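Local coordinates for uncharacterized protein YhfS (Escherichia coli, PDB 4J8L) that is of unknown function but carries covalently attached pyridoxal 5'-phosphate and may have cysteine synthase-like activity, at residues 37-41 with 228-233. Numbering follows the deposited sequence.
Sequences GGDLG and QGAQAL
An irregular, glycine-rich loop, residues 37-41, between helices 31-34 and 50-62, runs across the N-terminus of the long helix 229-261. The contact lies at the surface, its centre about 24 Å from that of the chain, in a protein whose family is consistent with the fold-type I PLP fold. Gln228, the N-cap residue, contributes the largest share of covered surface (57 of 291 Å²). At phi/psi -75/159°, its N donates to Gln231 OE1 (2.9 Å) and its O accepts from Ala232 N (2.9 Å). Both chi1 and chi2 are m, carrying the amide toward Leu40 and Gly41: OE1 accepts from Gly41 N (2.9 Å, 156°) and lies 3.3 Å from Leu40 CA. One step on, Gly229 N donates to Asp39 O (2.9 Å, 137°), and a water bridges the next pair, accepting from Ala230 N (2.8 Å) and donating to Gly38 O (3.0 Å).

Loop phi/psi are 85/-20, 97/121, -82/176, -127/147 and 87/-167°; at the three glycines a CB would jam against the preceding carbonyl O. Gly38 and Gly229 CA atoms approach to 3.9 Å, where a CB on either would also clash across the contact. Gly37 O rests 3.6 Å from Ala230 CB, while Leu233 (chi1 m, chi2 t) sets CD1 3.7 Å from both Gly37 C and Gly38 N. Asp39, chi1 p, turns its carboxylate to Arg50 N and Val51 N.

First-turn amides lack acceptors within the helix; a loop carbonyl and a water serve those of Gly229 and Ala230, the Gln228 amide returns a bond to the loop, and Ala230 and Leu233 add apolar contact at the Gly37 end.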
loop_
_atom_site.group_PDB
_atom_site.type_symbol
_atom_site.label_atom_id
_atom_site.label_comp_id
_atom_site.label_asym_id
_atom_site.label_seq_id
_atom_site.Cartn_x
_atom_site.Cartn_y
_atom_site.Cartn_z
ATOM N N GLY A 37 27.863 2.467 2.513
ATOM C CA GLY A 37 27.411 1.098 2.306
ATOM C C GLY A 37 26.451 0.522 3.359
ATOM O O GLY A 37 25.754 -0.464 3.093
ATOM N N GLY A 38 26.420 1.120 4.543
ATOM C CA GLY A 38 25.504 0.692 5.595
ATOM C C GLY A 38 26.115 -0.247 6.627
ATOM O O GLY A 38 26.576 -1.346 6.278
ATOM N N ASP A 39 26.092 0.171 7.894
ATOM C CA ASP A 39 26.707 -0.613 8.967
ATOM C C ASP A 39 25.796 -1.740 9.450
ATOM O O ASP A 39 24.668 -1.875 8.989
ATOM C CB ASP A 39 27.172 0.269 10.141
ATOM C CG ASP A 39 26.027 0.956 10.863
ATOM O OD1 ASP A 39 25.122 1.481 10.187
ATOM O OD2 ASP A 39 26.044 1.000 12.117
ATOM N N LEU A 40 26.314 -2.550 10.365
ATOM C CA LEU A 40 25.675 -3.793 10.765
ATOM C C LEU A 40 25.486 -3.883 12.270
ATOM O O LEU A 40 26.309 -3.402 13.038
ATOM C CB LEU A 40 26.549 -4.970 10.341
ATOM C CG LEU A 40 26.742 -5.186 8.841
ATOM C CD1 LEU A 40 27.936 -6.092 8.581
ATOM C CD2 LEU A 40 25.474 -5.802 8.243
ATOM N N GLY A 41 24.409 -4.528 12.697
ATOM C CA GLY A 41 24.354 -5.024 14.058
ATOM C C GLY A 41 23.870 -4.108 15.166
ATOM O O GLY A 41 23.304 -3.034 14.933
ATOM N N GLN A 228 19.268 -4.243 8.619
ATOM C CA GLN A 228 20.680 -3.863 8.497
ATOM C C GLN A 228 20.853 -2.582 7.674
ATOM O O GLN A 228 19.958 -2.210 6.911
ATOM C CB GLN A 228 21.503 -5.007 7.902
ATOM C CG GLN A 228 21.442 -6.294 8.731
ATOM C CD GLN A 228 21.924 -6.101 10.173
ATOM O OE1 GLN A 228 22.746 -5.245 10.455
ATOM N NE2 GLN A 228 21.404 -6.918 11.084
ATOM N N GLY A 229 21.991 -1.909 7.856
ATOM C CA GLY A 229 22.243 -0.633 7.208
ATOM C C GLY A 229 22.033 -0.681 5.702
ATOM O O GLY A 229 21.404 0.211 5.131
ATOM N N ALA A 230 22.534 -1.730 5.058
ATOM C CA ALA A 230 22.422 -1.840 3.602
ATOM C C ALA A 230 20.958 -1.964 3.168
ATOM O O ALA A 230 20.545 -1.393 2.154
ATOM C CB ALA A 230 23.236 -3.017 3.083
ATOM N N GLN A 231 20.181 -2.725 3.931
ATOM C CA GLN A 231 18.752 -2.844 3.657
ATOM C C GLN A 231 18.059 -1.499 3.818
ATOM O O GLN A 231 17.206 -1.121 3.016
ATOM C CB GLN A 231 18.104 -3.848 4.601
ATOM C CG GLN A 231 18.519 -5.285 4.397
ATOM C CD GLN A 231 17.875 -6.176 5.435
ATOM O OE1 GLN A 231 18.142 -6.041 6.634
ATOM N NE2 GLN A 231 17.001 -7.067 4.987
ATOM N N ALA A 232 18.433 -0.774 4.868
ATOM C CA ALA A 232 17.833 0.526 5.124
ATOM C C ALA A 232 18.122 1.489 3.971
ATOM O O ALA A 232 17.238 2.230 3.543
ATOM C CB ALA A 232 18.346 1.102 6.444
ATOM N N LEU A 233 19.363 1.492 3.485
ATOM C CA LEU A 233 19.707 2.318 2.330
ATOM C C LEU A 233 18.923 1.898 1.086
ATOM O O LEU A 233 18.531 2.744 0.283
ATOM C CB LEU A 233 21.203 2.252 2.059
ATOM C CG LEU A 233 22.007 2.957 3.151
ATOM C CD1 LEU A 233 23.470 2.623 2.985
ATOM C CD2 LEU A 233 21.775 4.457 3.042
HETATM O O HOH W 1 24.418 -3.489 6.174
#